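Local coordinates for nucleotidyltransferase-like protein (Exiguobacterium sibiricum, PDB 3C18) that probably transfers nucleotidyl groups, pairing a nucleotidyltransferase-like domain with a helical substrate-binding-type domain and a helix-turn-helix-type domain, at residues H152-L157 with K189-L194; R162-E167 with L182-V187. All coordinates share one frame; numbering follows the deposited sequence.

Contact 1 (H152-L157 with K189-L194); sequences HVHHAL and KLYEQL
The rings of His154 and Tyr191 meet obliquely, their centroids 5.7 Å apart and their planes at 59°. His154 CD2 lies at the edge of the Tyr191 ring, in its plane, 3.8 Å from Tyr191 CE1, and Leu157 CD1 also approaches that edge, 4.0 Å from Tyr191 CD1. Trp177 stacks on the Tyr191 ring, while His154 of the second subunit stacks on the His154 ring. Both side chains have CG anti to the backbone N, which carries the ring ends toward one another although neither CB points straight across. Tyr191 OH is 3.5 Å from His154 NE2, but its hydrogen bond is to Tyr147 O of the second subunit. An alanine here in place of Tyr191 would remove the ring and its hydroxyl, and with them the bond to the second subunit and the stack on Trp177, and would probably leave His154 and Leu157 less firmly packed. Beside the rings the contact is apolar. Leu157 divides its two methyls: CD2 reaches Leu190 CD2 at 3.7 Å, the side chains crossing at about a right angle, whereas CD1 presses on Leu194 CD2 at 3.5 Å, tighter than usual for two carbons. Leu194 CD2 also touches Val153 CG1 at 4.0 Å, and Val153 packs on Ala208, Leu209 and Leu212 of helix 201-218. The axes of 152-157 and 189-194 approach to 10.8 Å and cross at -153°, a near-antiparallel pairing of helices 146-167 and 185-195 within the helical YgxA-like substrate binding domain, its aromatic flank set against the second subunit.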
loop_
_atom_site.group_PDB
_atom_site.type_symbol
_atom_site.label_atom_id
_atom_site.label_comp_id
_atom_site.label_asym_id
_atom_site.label_seq_id
_atom_site.Cartn_x
_atom_site.Cartn_y
_atom_site.Cartn_z
ATOM N N HIS A 152 2.267 -6.702 -13.967
ATOM C CA HIS A 152 1.257 -5.642 -13.851
ATOM C C HIS A 152 -0.088 -6.066 -14.393
ATOM O O HIS A 152 -1.117 -5.767 -13.814
ATOM C CB HIS A 152 1.755 -4.343 -14.471
ATOM C CG HIS A 152 2.900 -3.763 -13.715
ATOM N ND1 HIS A 152 2.752 -2.706 -12.840
ATOM C CD2 HIS A 152 4.197 -4.143 -13.626
ATOM C CE1 HIS A 152 3.919 -2.429 -12.286
ATOM N NE2 HIS A 152 4.807 -3.292 -12.733
ATOM N N VAL A 153 -0.060 -6.838 -15.465
ATOM C CA VAL A 153 -1.306 -7.301 -16.051
ATOM C C VAL A 153 -2.034 -8.184 -15.050
ATOM O O VAL A 153 -3.252 -8.094 -14.870
ATOM C CB VAL A 153 -1.108 -8.049 -17.362
ATOM C CG1 VAL A 153 -2.309 -8.909 -17.637
ATOM C CG2 VAL A 153 -0.885 -7.024 -18.479
ATOM N N HIS A 154 -1.258 -9.013 -14.368
ATOM C CA HIS A 154 -1.811 -9.970 -13.392
ATOM C C HIS A 154 -2.429 -9.196 -12.232
ATOM O O HIS A 154 -3.543 -9.451 -11.795
ATOM C CB HIS A 154 -0.714 -10.932 -12.915
ATOM C CG HIS A 154 -1.154 -11.851 -11.832
ATOM N ND1 HIS A 154 -1.188 -11.470 -10.511
ATOM C CD2 HIS A 154 -1.607 -13.128 -11.869
ATOM C CE1 HIS A 154 -1.660 -12.462 -9.782
ATOM N NE2 HIS A 154 -1.907 -13.484 -10.578
ATOM N N HIS A 155 -1.720 -8.191 -11.771
ATOM C CA HIS A 155 -2.210 -7.367 -10.671
ATOM C C HIS A 155 -3.477 -6.644 -11.093
ATOM O O HIS A 155 -4.446 -6.552 -10.346
ATOM C CB HIS A 155 -1.155 -6.355 -10.234
ATOM C CG HIS A 155 0.046 -6.963 -9.573
ATOM N ND1 HIS A 155 0.943 -6.217 -8.847
ATOM C CD2 HIS A 155 0.495 -8.243 -9.524
ATOM C CE1 HIS A 155 1.903 -7.002 -8.389
ATOM N NE2 HIS A 155 1.649 -8.238 -8.777
ATOM N N ALA A 156 -3.482 -6.134 -12.314
ATOM C CA ALA A 156 -4.669 -5.407 -12.814
ATOM C C ALA A 156 -5.844 -6.329 -12.798
ATOM O O ALA A 156 -6.955 -5.960 -12.469
ATOM C CB ALA A 156 -4.451 -4.888 -14.262
ATOM N N LEU A 157 -5.612 -7.559 -13.191
ATOM C CA LEU A 157 -6.722 -8.543 -13.230
ATOM C C LEU A 157 -7.271 -8.805 -11.830
ATOM O O LEU A 157 -8.459 -8.989 -11.620
ATOM C CB LEU A 157 -6.263 -9.855 -13.850
ATOM C CG LEU A 157 -6.173 -9.865 -15.371
ATOM C CD1 LEU A 157 -5.406 -11.074 -15.852
ATOM C CD2 LEU A 157 -7.522 -9.839 -15.973
ATOM N N LYS A 189 -13.049 -15.450 -16.559
ATOM C CA LYS A 189 -12.630 -16.161 -17.774
ATOM C C LYS A 189 -11.397 -15.521 -18.374
ATOM O O LYS A 189 -10.538 -16.182 -18.907
ATOM C CB LYS A 189 -13.755 -16.230 -18.838
ATOM N N LEU A 190 -11.309 -14.207 -18.285
ATOM C CA LEU A 190 -10.130 -13.478 -18.794
ATOM C C LEU A 190 -8.873 -13.913 -18.007
ATOM O O LEU A 190 -7.782 -14.073 -18.551
ATOM C CB LEU A 190 -10.348 -11.961 -18.645
ATOM C CG LEU A 190 -9.341 -11.083 -19.334
ATOM C CD1 LEU A 190 -9.374 -11.403 -20.799
ATOM C CD2 LEU A 190 -9.624 -9.596 -19.054
ATOM N N TYR A 191 -9.046 -14.139 -16.713
ATOM C CA TYR A 191 -7.904 -14.533 -15.848
ATOM C C TYR A 191 -7.476 -15.957 -16.137
ATOM O O TYR A 191 -6.299 -16.284 -16.217
ATOM C CB TYR A 191 -8.276 -14.372 -14.375
ATOM C CG TYR A 191 -7.222 -14.796 -13.385
ATOM C CD1 TYR A 191 -6.058 -14.066 -13.213
ATOM C CD2 TYR A 191 -7.414 -15.913 -12.595
ATOM C CE1 TYR A 191 -5.123 -14.448 -12.288
ATOM C CE2 TYR A 191 -6.465 -16.315 -11.674
ATOM C CZ TYR A 191 -5.335 -15.589 -11.520
ATOM O OH TYR A 191 -4.410 -15.994 -10.576
ATOM N N GLU A 192 -8.482 -16.786 -16.354
ATOM C CA GLU A 192 -8.303 -18.214 -16.592
ATOM C C GLU A 192 -7.534 -18.407 -17.892
ATOM O O GLU A 192 -6.633 -19.220 -17.981
ATOM C CB GLU A 192 -9.670 -18.911 -16.654
ATOM C CG GLU A 192 -9.630 -20.375 -16.321
ATOM C CD GLU A 192 -11.019 -20.977 -16.118
ATOM O OE1 GLU A 192 -11.894 -20.728 -16.979
ATOM O OE2 GLU A 192 -11.224 -21.707 -15.111
ATOM N N GLN A 193 -7.908 -17.622 -18.888
ATOM C CA GLN A 193 -7.248 -17.641 -20.193
ATOM C C GLN A 193 -5.789 -17.326 -20.056
ATOM O O GLN A 193 -4.972 -17.823 -20.819
ATOM C CB GLN A 193 -7.781 -16.557 -21.136
ATOM C CG GLN A 193 -9.118 -16.740 -21.775
ATOM C CD GLN A 193 -9.568 -15.405 -22.406
ATOM O OE1 GLN A 193 -8.721 -14.573 -22.861
ATOM N NE2 GLN A 193 -10.887 -15.166 -22.400
ATOM N N LEU A 194 -5.486 -16.399 -19.155
ATOM C CA LEU A 194 -4.098 -15.939 -18.956
ATOM C C LEU A 194 -3.320 -17.053 -18.271
ATOM O O LEU A 194 -2.204 -17.367 -18.651
ATOM C CB LEU A 194 -4.021 -14.624 -18.140
ATOM C CG LEU A 194 -2.609 -14.096 -17.808
ATOM C CD1 LEU A 194 -1.831 -13.891 -19.043
ATOM C CD2 LEU A 194 -2.599 -12.795 -16.944
#

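Contact 2 (R162-E167 with L182-V187)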
loop_
_atom_site.group_PDB
_atom_site.type_symbol
_atom_site.label_atom_id
_atom_site.label_comp_id
_atom_site.label_asym_id
_atom_site.label_seq_id
_atom_site.Cartn_x
_atom_site.Cartn_y
_atom_site.Cartn_z
ATOM N N ARG A 162 -11.732 -7.752 -7.749
ATOM C CA ARG A 162 -12.191 -7.098 -6.501
ATOM C C ARG A 162 -13.285 -6.075 -6.817
ATOM O O ARG A 162 -14.317 -6.010 -6.149
ATOM C CB ARG A 162 -11.016 -6.451 -5.742
ATOM C CG ARG A 162 -10.044 -7.487 -5.137
ATOM C CD ARG A 162 -8.765 -6.857 -4.601
ATOM N NE ARG A 162 -9.062 -5.722 -3.745
ATOM C CZ ARG A 162 -9.391 -5.813 -2.464
ATOM N NH1 ARG A 162 -9.477 -6.993 -1.892
ATOM N NH2 ARG A 162 -9.655 -4.719 -1.765
ATOM N N LEU A 163 -13.081 -5.327 -7.888
ATOM C CA LEU A 163 -14.067 -4.330 -8.351
ATOM C C LEU A 163 -15.352 -4.996 -8.745
ATOM O O LEU A 163 -16.464 -4.560 -8.381
ATOM C CB LEU A 163 -13.502 -3.517 -9.513
ATOM C CG LEU A 163 -14.427 -2.510 -10.174
ATOM C CD1 LEU A 163 -14.994 -1.492 -9.209
ATOM C CD2 LEU A 163 -13.648 -1.836 -11.263
ATOM N N SER A 164 -15.213 -6.103 -9.448
ATOM C CA SER A 164 -16.377 -6.850 -9.920
ATOM C C SER A 164 -17.208 -7.373 -8.758
ATOM O O SER A 164 -18.428 -7.410 -8.813
ATOM C CB SER A 164 -15.937 -7.975 -10.849
ATOM O OG SER A 164 -15.208 -7.420 -11.928
ATOM N N VAL A 165 -16.524 -7.723 -7.680
ATOM C CA VAL A 165 -17.173 -8.211 -6.465
ATOM C C VAL A 165 -17.910 -7.048 -5.781
ATOM O O VAL A 165 -19.077 -7.164 -5.408
ATOM C CB VAL A 165 -16.190 -8.880 -5.493
ATOM C CG1 VAL A 165 -16.853 -9.180 -4.157
ATOM C CG2 VAL A 165 -15.655 -10.156 -6.124
ATOM N N LEU A 166 -17.220 -5.926 -5.628
ATOM C CA LEU A 166 -17.848 -4.721 -5.058
ATOM C C LEU A 166 -19.089 -4.336 -5.861
ATOM O O LEU A 166 -20.113 -3.957 -5.325
ATOM C CB LEU A 166 -16.840 -3.551 -5.067
ATOM C CG LEU A 166 -15.736 -3.596 -3.994
ATOM C CD1 LEU A 166 -14.539 -2.704 -4.410
ATOM C CD2 LEU A 166 -16.274 -3.190 -2.611
ATOM N N GLU A 167 -19.011 -4.487 -7.171
ATOM C CA GLU A 167 -20.104 -4.045 -8.038
ATOM C C GLU A 167 -21.373 -4.771 -7.691
ATOM O O GLU A 167 -22.443 -4.254 -7.875
ATOM C CB GLU A 167 -19.800 -4.255 -9.525
ATOM C CG GLU A 167 -18.870 -3.242 -10.126
ATOM C CD GLU A 167 -18.567 -3.512 -11.584
ATOM O OE1 GLU A 167 -18.394 -4.697 -11.940
ATOM O OE2 GLU A 167 -18.442 -2.538 -12.372
ATOM N N LEU A 182 -18.660 -16.341 -10.037
ATOM C CA LEU A 182 -20.092 -16.151 -10.273
ATOM C C LEU A 182 -20.469 -14.657 -10.322
ATOM O O LEU A 182 -21.329 -14.263 -11.082
ATOM C CB LEU A 182 -20.915 -16.904 -9.226
ATOM C CG LEU A 182 -20.888 -18.426 -9.443
ATOM C CD1 LEU A 182 -21.977 -19.105 -8.614
ATOM C CD2 LEU A 182 -21.038 -18.776 -10.950
ATOM N N ASP A 183 -19.783 -13.836 -9.539
ATOM C CA ASP A 183 -20.082 -12.388 -9.489
ATOM C C ASP A 183 -19.761 -11.675 -10.798
ATOM O O ASP A 183 -20.311 -10.607 -11.086
ATOM C CB ASP A 183 -19.330 -11.685 -8.348
ATOM C CG ASP A 183 -19.881 -12.034 -6.991
ATOM O OD1 ASP A 183 -20.844 -12.843 -6.917
ATOM O OD2 ASP A 183 -19.335 -11.513 -5.998
ATOM N N ASP A 184 -18.829 -12.256 -11.554
ATOM C CA ASP A 184 -18.447 -11.741 -12.887
ATOM C C ASP A 184 -17.649 -12.761 -13.707
ATOM O O ASP A 184 -16.423 -12.716 -13.766
ATOM C CB ASP A 184 -17.665 -10.436 -12.787
ATOM C CG ASP A 184 -17.739 -9.609 -14.079
ATOM O OD1 ASP A 184 -17.810 -10.211 -15.178
ATOM O OD2 ASP A 184 -17.724 -8.353 -13.986
ATOM N N PRO A 185 -18.353 -13.688 -14.349
ATOM C CA PRO A 185 -17.710 -14.766 -15.122
ATOM C C PRO A 185 -16.805 -14.275 -16.254
ATOM O O PRO A 185 -15.849 -14.943 -16.633
ATOM C CB PRO A 185 -18.900 -15.542 -15.674
ATOM C CG PRO A 185 -20.048 -15.230 -14.724
ATOM C CD PRO A 185 -19.804 -13.890 -14.168
ATOM N N ASP A 186 -17.121 -13.112 -16.796
ATOM C CA ASP A 186 -16.308 -12.560 -17.871
ATOM C C ASP A 186 -14.907 -12.198 -17.345
ATOM O O ASP A 186 -13.911 -12.350 -18.024
ATOM C CB ASP A 186 -16.931 -11.317 -18.477
ATOM C CG ASP A 186 -18.039 -11.627 -19.435
ATOM O OD1 ASP A 186 -18.158 -12.783 -19.911
ATOM O OD2 ASP A 186 -18.773 -10.676 -19.739
ATOM N N VAL A 187 -14.847 -11.693 -16.123
ATOM C CA VAL A 187 -13.540 -11.332 -15.533
ATOM C C VAL A 187 -12.783 -12.587 -15.179
ATOM O O VAL A 187 -11.602 -12.756 -15.477
ATOM C CB VAL A 187 -13.717 -10.459 -14.287
ATOM C CG1 VAL A 187 -12.375 -10.291 -13.574
ATOM C CG2 VAL A 187 -14.330 -9.117 -14.729
#
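Polar and charged groups dominate where residues 162-167 face 182-187. Ser164 CB points at the turn and lies 3.6 Å from Asp184 CB. Its hydroxyl, anti to the carbonyl carbon and beside the backbone N, is 3.4 Å from Asp184 OD2, yet the hydrogen bond of Ser164 OG is to Leu160 O, one turn back in its own helix. The carboxylates of Glu167 and Asp184 converge as like charges, OE1 of Glu167 being 4.2 Å from OD2 of Asp184. Lys219 makes salt bridges to both of these oxygens and probably offsets their repulsion.

Helix capping comes next: Asp184 N-caps helix 185-195 directly after helix 176-183 ends, in the YgxA-like substrate binding domain. Its backbone has left helical geometry (phi/psi -165°/82°). With CG anti to its backbone N, it turns OD1 to accept a weak bond from Val187 N, 3.4 Å long with an N-H...O angle of 149°. Its two oxygens thus divide their work, OD1 capping the helix and OD2 meeting Lys219.

Van der Waals contacts include methyls set against oxygens. Val187 CG2 comes within 3.4 Å of Ser164 OG. Asp183 OD2 lies 3.9 Å from both Val165 CG1 and Val165 CG2, the two side chains crossing obliquely.

How the contacts relate
Contacts 1 and 2 both use helices 146-167 and 185-195, and contact 2 also takes in the end of helix 176-183; their centres are about 13 Å apart. Segments 182-187 and 189-194 adjoin in the sequence. Along the chain, contact 2 closes the shorter excursion (14 residues between its segments against 31) and lies within the span bracketed by contact 1. Their characters differ: contact 1 is buried and mainly apolar and aromatic, and the second subunit reaches it, whereas contact 2 is partly buried and charged, with no other chain of the assembly touching its segments. Trp177 is a neighbour common to both. Both lie within the YgxA-like substrate binding domain, their centres about 20 and 16 Å from the centre of the chain.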